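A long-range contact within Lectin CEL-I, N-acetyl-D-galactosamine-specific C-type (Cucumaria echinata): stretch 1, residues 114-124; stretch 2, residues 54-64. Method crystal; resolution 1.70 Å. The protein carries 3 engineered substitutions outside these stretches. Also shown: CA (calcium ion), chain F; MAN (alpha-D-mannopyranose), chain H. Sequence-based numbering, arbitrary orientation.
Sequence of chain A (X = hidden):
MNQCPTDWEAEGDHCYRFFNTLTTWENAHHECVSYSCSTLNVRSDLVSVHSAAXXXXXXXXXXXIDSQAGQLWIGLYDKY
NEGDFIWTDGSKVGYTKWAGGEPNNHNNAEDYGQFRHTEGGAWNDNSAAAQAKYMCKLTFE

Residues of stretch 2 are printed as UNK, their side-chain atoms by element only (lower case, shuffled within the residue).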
ATOM      1  N   GLN A 114      22.335  11.641  -7.503  1.00 11.40           N
ATOM      2  CA  GLN A 114      21.891  12.262  -6.282  1.00 11.55           C
ATOM      3  C   GLN A 114      21.399  13.701  -6.590  1.00 10.99           C
ATOM      4  O   GLN A 114      21.895  14.333  -7.525  1.00 11.08           O
ATOM      5  CB  GLN A 114      23.040  12.303  -5.222  1.00 10.97           C
ATOM      6  CG  GLN A 114      24.277  13.062  -5.692  1.00 12.05           C
ATOM      7  CD  GLN A 114      25.483  13.059  -4.769  1.00 11.74           C
ATOM      8  OE1 GLN A 114      26.367  13.841  -5.027  1.00 12.95           O
ATOM      9  NE2 GLN A 114      25.577  12.173  -3.773  1.00 13.49           N
ATOM     10  N   PHE A 115      20.457  14.194  -5.812  1.00 10.68           N
ATOM     11  CA  PHE A 115      20.173  15.656  -5.787  1.00 12.05           C
ATOM     12  C   PHE A 115      21.264  16.412  -5.026  1.00 12.74           C
ATOM     13  O   PHE A 115      21.713  16.012  -3.938  1.00 12.65           O
ATOM     14  CB  PHE A 115      18.868  15.947  -5.017  1.00 12.23           C
ATOM     15  CG  PHE A 115      17.575  15.536  -5.691  1.00 11.60           C
ATOM     16  CD1 PHE A 115      17.505  14.768  -6.831  1.00 12.00           C
ATOM     17  CD2 PHE A 115      16.391  15.946  -5.120  1.00 12.60           C
ATOM     18  CE1 PHE A 115      16.297  14.407  -7.370  1.00 13.19           C
ATOM     19  CE2 PHE A 115      15.177  15.649  -5.692  1.00 13.13           C
ATOM     20  CZ  PHE A 115      15.115  14.874  -6.803  1.00 12.87           C
ATOM     21  N   ARG A 116      21.638  17.563  -5.543  1.00 12.98           N
ATOM     22  CA  ARG A 116      22.219  18.640  -4.741  1.00 14.47           C
ATOM     23  C   ARG A 116      21.154  19.340  -3.883  1.00 12.96           C
ATOM     24  O   ARG A 116      19.975  19.266  -4.182  1.00 13.38           O
ATOM     25  CB  ARG A 116      22.848  19.696  -5.702  1.00 18.23           C
ATOM     26  CG  ARG A 116      23.837  19.015  -6.580  1.00 21.70           C
ATOM     27  CD  ARG A 116      24.940  19.871  -7.072  1.00 32.50           C
ATOM     28  NE  ARG A 116      26.170  19.312  -6.524  1.00 37.24           N
ATOM     29  CZ  ARG A 116      27.272  18.999  -7.230  1.00 41.18           C
ATOM     30  NH1 ARG A 116      27.379  19.189  -8.593  1.00 41.29           N
ATOM     31  NH2 ARG A 116      28.284  18.487  -6.555  1.00 31.09           N
ATOM     32  N   HIS A 117      21.597  19.999  -2.823  1.00 12.66           N
ATOM     33  CA  HIS A 117      20.667  20.714  -1.957  1.00 14.70           C
ATOM     34  C   HIS A 117      20.342  22.099  -2.549  1.00 16.09           C
ATOM     35  O   HIS A 117      19.487  22.796  -2.000  1.00 16.13           O
ATOM     36  CB  HIS A 117      21.160  20.880  -0.509  1.00 14.96           C
ATOM     37  CG  HIS A 117      22.304  21.824  -0.309  1.00 16.27           C
ATOM     38  ND1 HIS A 117      23.619  21.498  -0.598  1.00 17.63           N
ATOM     39  CD2 HIS A 117      22.335  23.103   0.177  1.00 16.50           C
ATOM     40  CE1 HIS A 117      24.401  22.510  -0.234  1.00 19.17           C
ATOM     41  NE2 HIS A 117      23.642  23.489   0.221  1.00 17.89           N
ATOM     42  N   THR A 118      20.979  22.427  -3.656  1.00 17.56           N
ATOM     43  CA  THR A 118      20.816  23.765  -4.300  1.00 16.48           C
ATOM     44  C   THR A 118      20.087  23.619  -5.629  1.00 18.25           C
ATOM     45  O   THR A 118      19.893  22.494  -6.157  1.00 15.05           O
ATOM     46  CB  THR A 118      22.177  24.381  -4.522  1.00 16.59           C
ATOM     47  OG1 THR A 118      22.994  23.478  -5.269  1.00 18.43           O
ATOM     48  CG2 THR A 118      22.794  24.718  -3.270  1.00 16.21           C
ATOM     49  N   GLU A 119      19.615  24.750  -6.157  1.00 17.87           N
ATOM     50  CA  GLU A 119      19.053  24.805  -7.503  1.00 20.46           C
ATOM     51  C   GLU A 119      17.899  23.805  -7.728  1.00 17.50           C
ATOM     52  O   GLU A 119      17.851  23.102  -8.722  1.00 16.37           O
ATOM     53  CB  GLU A 119      20.147  24.601  -8.569  1.00 24.52           C
ATOM     54  CG  GLU A 119      21.241  25.663  -8.556  1.00 30.86           C
ATOM     55  CD  GLU A 119      22.258  25.510  -9.685  1.00 39.45           C
ATOM     56  OE1 GLU A 119      22.952  26.519  -9.959  1.00 53.34           O
ATOM     57  OE2 GLU A 119      22.360  24.406 -10.324  1.00 50.15           O
ATOM     58  N   GLY A 120      16.987  23.723  -6.771  1.00 17.27           N
ATOM     59  CA  GLY A 120      15.830  22.858  -6.906  1.00 16.29           C
ATOM     60  C   GLY A 120      16.125  21.350  -6.925  1.00 16.37           C
ATOM     61  O   GLY A 120      15.304  20.568  -7.396  1.00 16.04           O
ATOM     62  N   GLY A 121      17.334  21.000  -6.527  1.00 16.23           N
ATOM     63  CA  GLY A 121      17.736  19.565  -6.503  1.00 16.20           C
ATOM     64  C   GLY A 121      18.396  19.068  -7.742  1.00 15.51           C
ATOM     65  O   GLY A 121      18.379  17.852  -8.039  1.00 14.61           O
ATOM     66  N   ALA A 122      19.013  19.960  -8.506  1.00 16.13           N
ATOM     67  CA  ALA A 122      19.663  19.508  -9.733  1.00 14.89           C
ATOM     68  C   ALA A 122      20.688  18.372  -9.396  1.00 14.35           C
ATOM     69  O   ALA A 122      21.339  18.371  -8.365  1.00 14.00           O
ATOM     70  CB  ALA A 122      20.394  20.656 -10.426  1.00 18.18           C
ATOM     71  N   TRP A 123      20.754  17.415 -10.322  1.00 13.37           N
ATOM     72  CA  TRP A 123      21.393  16.144 -10.135  1.00 12.55           C
ATOM     73  C   TRP A 123      22.905  16.198 -10.380  1.00 12.66           C
ATOM     74  O   TRP A 123      23.403  16.928 -11.241  1.00 12.15           O
ATOM     75  CB  TRP A 123      20.807  15.114 -11.080  1.00 12.23           C
ATOM     76  CG  TRP A 123      19.312  14.955 -11.084  1.00 12.58           C
ATOM     77  CD1 TRP A 123      18.418  15.552 -10.266  1.00 13.23           C
ATOM     78  CD2 TRP A 123      18.572  14.164 -11.983  1.00 12.77           C
ATOM     79  NE1 TRP A 123      17.162  15.129 -10.559  1.00 13.14           N
ATOM     80  CE2 TRP A 123      17.225  14.280 -11.623  1.00 12.44           C
ATOM     81  CE3 TRP A 123      18.916  13.344 -13.035  1.00 12.80           C
ATOM     82  CZ2 TRP A 123      16.242  13.603 -12.287  1.00 12.89           C
ATOM     83  CZ3 TRP A 123      17.945  12.663 -13.706  1.00 13.41           C
ATOM     84  CH2 TRP A 123      16.620  12.781 -13.316  1.00 12.76           C
ATOM     85  N   ASN A 124      23.624  15.382  -9.581  1.00 11.71           N
ATOM     86  CA  ASN A 124      25.020  15.095  -9.743  1.00 11.32           C
ATOM     87  C   ASN A 124      25.220  13.558  -9.718  1.00 11.92           C
ATOM     88  O   ASN A 124      24.457  12.835  -9.058  1.00 11.78           O
ATOM     89  CB  ASN A 124      25.760  15.692  -8.589  1.00 11.25           C
ATOM     90  CG  ASN A 124      27.226  15.394  -8.631  1.00 10.69           C
ATOM     91  OD1 ASN A 124      27.884  15.486  -9.661  1.00 10.94           O
ATOM     92  ND2 ASN A 124      27.750  14.979  -7.482  1.00 11.14           N
ATOM     93  N   UNK A  54       7.307  16.087  -9.795  1.00 15.49           N
ATOM     94  CA  UNK A  54       7.874  15.035  -8.908  1.00 16.08           C
ATOM     95  C   UNK A  54       9.200  15.488  -8.297  1.00 14.21           C
ATOM     96  O   UNK A  54       9.434  15.303  -7.121  1.00 13.92           O
ATOM     97  o   UNK A  54       8.135  10.208  -8.376  1.00 14.87           O
ATOM     98  c   UNK A  54       8.249  11.146  -9.235  1.00 14.89           C
ATOM     99  o   UNK A  54       8.329  10.963 -10.492  1.00 13.34           O
ATOM    100  c   UNK A  54       8.354  12.546  -8.652  1.00 15.78           C
ATOM    101  c   UNK A  54       7.988  13.694  -9.629  1.00 16.18           C
ATOM    102  N   UNK A  55      10.054  16.111  -9.102  1.00 14.12           N
ATOM    103  CA  UNK A  55      11.291  16.640  -8.657  1.00 13.64           C
ATOM    104  C   UNK A  55      11.060  17.615  -7.517  1.00 15.22           C
ATOM    105  O   UNK A  55      11.725  17.553  -6.457  1.00 12.24           O
ATOM    106  c   UNK A  55      12.004  17.342  -9.841  1.00 14.42           C
ATOM    107  c   UNK A  55      13.236  18.086  -9.468  1.00 14.94           C
ATOM    108  c   UNK A  55      14.458  17.204  -9.222  1.00 13.82           C
ATOM    109  o   UNK A  55      14.580  16.090  -9.737  1.00 15.35           O
ATOM    110  n   UNK A  55      15.370  17.735  -8.446  1.00 14.64           N
ATOM    111  N   UNK A  56      10.166  18.593  -7.738  1.00 13.97           N
ATOM    112  CA  UNK A  56       9.957  19.567  -6.714  1.00 15.73           C
ATOM    113  C   UNK A  56       9.381  18.967  -5.447  1.00 13.92           C
ATOM    114  O   UNK A  56       9.757  19.392  -4.344  1.00 14.35           O
ATOM    115  c   UNK A  56       9.088  20.704  -7.261  1.00 16.08           C
ATOM    116  N   UNK A  57       8.494  18.024  -5.582  1.00 14.20           N
ATOM    117  CA  UNK A  57       7.838  17.381  -4.423  1.00 14.89           C
ATOM    118  C   UNK A  57       8.935  16.718  -3.566  1.00 15.39           C
ATOM    119  O   UNK A  57       9.064  16.943  -2.358  1.00 14.67           O
ATOM    120  c   UNK A  57       7.087  14.288  -3.408  1.00 19.91           C
ATOM    121  o   UNK A  57       5.719  13.263  -0.206  1.00 23.77           O
ATOM    122  c   UNK A  57       6.821  16.331  -4.863  1.00 16.09           C
ATOM    123  c   UNK A  57       5.543  15.980  -2.712  1.00 17.32           C
ATOM    124  c   UNK A  57       6.828  13.573  -2.273  1.00 19.88           C
ATOM    125  c   UNK A  57       6.435  15.505  -3.654  1.00 17.66           C
ATOM    126  c   UNK A  57       5.291  15.276  -1.554  1.00 20.72           C
ATOM    127  c   UNK A  57       5.947  14.042  -1.342  1.00 21.73           C
ATOM    128  N   UNK A  58       9.795  15.981  -4.250  1.00 14.29           N
ATOM    129  CA  UNK A  58      10.916  15.290  -3.583  1.00 13.85           C
ATOM    130  C   UNK A  58      11.894  16.211  -2.891  1.00 13.09           C
ATOM    131  O   UNK A  58      12.235  16.034  -1.747  1.00 12.84           O
ATOM    132  c   UNK A  58      12.927  13.761  -3.982  1.00 15.34           C
ATOM    133  c   UNK A  58      11.625  14.346  -4.582  1.00 14.13           C
ATOM    134  c   UNK A  58      10.706  13.225  -5.014  1.00 15.73           C
ATOM    135  N   UNK A  59      12.317  17.244  -3.607  1.00 12.90           N
ATOM    136  CA  UNK A  59      13.285  18.178  -3.114  1.00 13.78           C
ATOM    137  C   UNK A  59      12.684  18.898  -1.887  1.00 13.69           C
ATOM    138  O   UNK A  59      13.361  19.054  -0.840  1.00 12.96           O
ATOM    139  c   UNK A  59      15.001  22.488  -3.185  1.00 16.56           C
ATOM    140  c   UNK A  59      13.680  19.120  -4.250  1.00 13.92           C
ATOM    141  c   UNK A  59      15.920  19.935  -3.556  1.00 13.62           C
ATOM    142  c   UNK A  59      16.331  22.212  -2.962  1.00 15.78           C
ATOM    143  c   UNK A  59      14.608  20.221  -3.812  1.00 15.07           C
ATOM    144  c   UNK A  59      14.154  21.509  -3.655  1.00 14.44           C
ATOM    145  c   UNK A  59      16.791  20.917  -3.151  1.00 15.91           C
ATOM    146  N   UNK A  60      11.420  19.378  -2.010  1.00 14.97           N
ATOM    147  CA  UNK A  60      10.822  20.150  -0.932  1.00 16.27           C
ATOM    148  C   UNK A  60      10.588  19.277   0.324  1.00 15.31           C
ATOM    149  O   UNK A  60      10.778  19.716   1.475  1.00 15.75           O
ATOM    150  n   UNK A  60       9.055  21.966  -3.592  1.00 28.82           N
ATOM    151  c   UNK A  60       9.542  20.843  -1.432  1.00 18.20           C
ATOM    152  o   UNK A  60      10.865  22.648  -2.421  1.00 27.16           O
ATOM    153  c   UNK A  60       9.867  21.913  -2.533  1.00 22.93           C
ATOM    154  N   UNK A  61      10.278  18.000   0.100  1.00 15.22           N
ATOM    155  CA  UNK A  61      10.070  17.096   1.218  1.00 13.79           C
ATOM    156  C   UNK A  61      11.380  16.874   1.982  1.00 13.11           C
ATOM    157  O   UNK A  61      11.472  17.039   3.215  1.00 13.16           O
ATOM    158  c   UNK A  61       9.320  12.162   1.894  1.00 15.97           C
ATOM    159  c   UNK A  61       9.461  15.800   0.657  1.00 14.33           C
ATOM    160  c   UNK A  61       9.226  14.729   2.953  1.00 15.98           C
ATOM    161  c   UNK A  61       9.427  13.292   1.070  1.00 14.52           C
ATOM    162  o   UNK A  61       9.099  11.293   4.155  1.00 15.11           O
ATOM    163  c   UNK A  61       9.363  14.587   1.591  1.00 14.57           C
ATOM    164  c   UNK A  61       9.136  13.636   3.789  1.00 14.95           C
ATOM    165  c   UNK A  61       9.213  12.334   3.261  1.00 16.41           C
ATOM    166  N   UNK A  62      12.433  16.555   1.235  1.00 12.86           N
ATOM    167  CA  UNK A  62      13.744  16.396   1.771  1.00 12.29           C
ATOM    168  C   UNK A  62      14.194  17.630   2.603  1.00 12.58           C
ATOM    169  O   UNK A  62      14.579  17.517   3.767  1.00 12.34           O
ATOM    170  c   UNK A  62      14.724  16.111   0.622  1.00 11.94           C
ATOM    171  c   UNK A  62      16.740  15.876   2.189  1.00 12.07           C
ATOM    172  c   UNK A  62      18.516  17.498  -1.667  1.00 11.66           C
ATOM    173  c   UNK A  62      18.405  16.546   0.906  1.00 12.09           C
ATOM    174  c   UNK A  62      19.700  17.332  -0.878  1.00 12.38           C
ATOM    175  c   UNK A  62      16.157  16.234   0.999  1.00 11.64           C
ATOM    176  c   UNK A  62      19.648  16.903   0.406  1.00 12.02           C
ATOM    177  c   UNK A  62      17.310  17.120  -1.188  1.00 10.99           C
ATOM    178  c   UNK A  62      17.231  16.637   0.143  1.00 10.98           C
ATOM    179  n   UNK A  62      18.060  16.061   2.135  1.00 11.62           N
ATOM    180  N   UNK A  63      14.123  18.809   1.955  1.00 14.35           N
ATOM    181  CA  UNK A  63      14.671  20.027   2.545  1.00 15.67           C
ATOM    182  C   UNK A  63      13.808  20.577   3.665  1.00 16.17           C
ATOM    183  O   UNK A  63      14.325  21.328   4.515  1.00 16.53           O
ATOM    184  n   UNK A  63      17.949  21.064   1.616  1.00 15.80           N
ATOM    185  c   UNK A  63      15.906  20.542   0.365  1.00 16.86           C
ATOM    186  c   UNK A  63      17.206  20.017   0.937  1.00 17.01           C
ATOM    187  n   UNK A  63      19.522  19.695   2.591  1.00 18.39           N
ATOM    188  c   UNK A  63      19.034  20.890   2.355  1.00 17.50           C
ATOM    189  c   UNK A  63      14.949  21.032   1.447  1.00 17.16           C
ATOM    190  n   UNK A  63      19.638  21.919   2.867  1.00 18.75           N
ATOM    191  N   UNK A  64      12.582  20.065   3.786  1.00 17.56           N
ATOM    192  CA  UNK A  64      11.758  20.361   4.981  1.00 19.32           C
ATOM    193  C   UNK A  64      12.170  19.612   6.216  1.00 20.55           C
ATOM    194  O   UNK A  64      11.953  20.048   7.367  1.00 21.91           O
TER
HETATM  195 CA    CA F 202      29.746  14.399 -10.680  1.00 13.06          CA
HETATM  196  C1  MAN H 204      32.493  18.286  -7.341  1.00 21.02           C
HETATM  197  C2  MAN H 204      31.994  18.084  -8.741  1.00 19.64           C
HETATM  198  C3  MAN H 204      31.005  16.933  -8.854  1.00 15.26           C
HETATM  199  C4  MAN H 204      31.562  15.733  -8.105  1.00 16.26           C
HETATM  200  C5  MAN H 204      31.708  16.146  -6.622  1.00 19.08           C
HETATM  201  C6  MAN H 204      32.159  15.076  -5.657  1.00 27.25           C
HETATM  202  O1  MAN H 204      31.406  18.897  -6.701  1.00 28.28           O
HETATM  203  O2  MAN H 204      33.153  17.741  -9.452  1.00 21.75           O
HETATM  204  O3  MAN H 204      30.882  16.624 -10.239  1.00 15.44           O
HETATM  205  O4  MAN H 204      30.637  14.680  -8.297  1.00 13.34           O
HETATM  206  O5  MAN H 204      32.844  17.091  -6.628  1.00 23.40           O
HETATM  207  O6  MAN H 204      33.298  14.613  -6.354  1.00 36.53           O
HETATM  208  O   HOH W   1      17.778  23.760   0.525  1.00 27.80           O

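Position 54 carries three side-chain carbons in a row, the third bearing two oxygens; this carboxylate touches nothing on stretch 1 and is hydrogen-bonded elsewhere in the structure. It is Glu 54. At position 55 three carbons end in one oxygen and one nitrogen, an amide reaching into the turn of stretch 1, and the residue is Gln 55. Its OE1 accepts a hydrogen bond from Trp 123 NE1 (2.9 Å), and its NE2 donates to Gly 120 O (3.0 Å) and, weakly, to Gly 121 O (3.0 Å). The same NE2 lies over one face of the Phe 115 ring.

Position 56 has a single carbon pointing away from stretch 1: Ala 56. Position 57, one carbon leading to a six-carbon ring with an oxygen, is Tyr 57, out of reach. Position 58 has one carbon branching into two others, one of them against the Phe 115 ring. This is Val 58, with CG1 3.4 Å from Phe 115 CE2.

At position 59 one carbon bears a plain six-carbon ring with no heteroatom, packed against the turn: Phe 59. Gly 120 CA sits over its face, 3.9 Å from the ring centroid, in a CH-pi contact, while Arg 116 O and His 117 O lie at its edge. Position 60 has two carbons, the second carrying an oxygen and a nitrogen; Asn 60 makes no contact here. Position 61, a six-carbon ring bearing an oxygen, is Tyr 61, also remote from stretch 1.

Position 62 shows fused five- and six-membered rings of eight carbons and one nitrogen, hence Trp 62. Its CZ3 is 3.7 Å from Phe 115 CB and 3.4 Å from Arg 116 O. Position 63 has three carbons, a nitrogen and a carbon with two more nitrogens, the guanidinium of Arg 63. His 117 CB lies over one face of that group, 3.6 Å from Arg 63 CZ, and water 1 accepts from Arg 63 NE (2.9 Å) and donates to His 117 O (3.2 Å). Position 64 has no side-chain atoms: Gly 64.

The contact thus draws on positions 55, 58, 59, 62 and 63, spaced along one side of the helix. Phe 115 packs among the first four, while Gln 55 holds the turn through NE2 and the following strand, at Trp 123, through OE1. Gly 121 permits this close approach: an ideal CB there would fall 2.7 Å from Gln 55 NE2, a clash, and 3.0 Å from Phe 59 CD1.

Stretch 2 54-64: EQAYVFNYWRG
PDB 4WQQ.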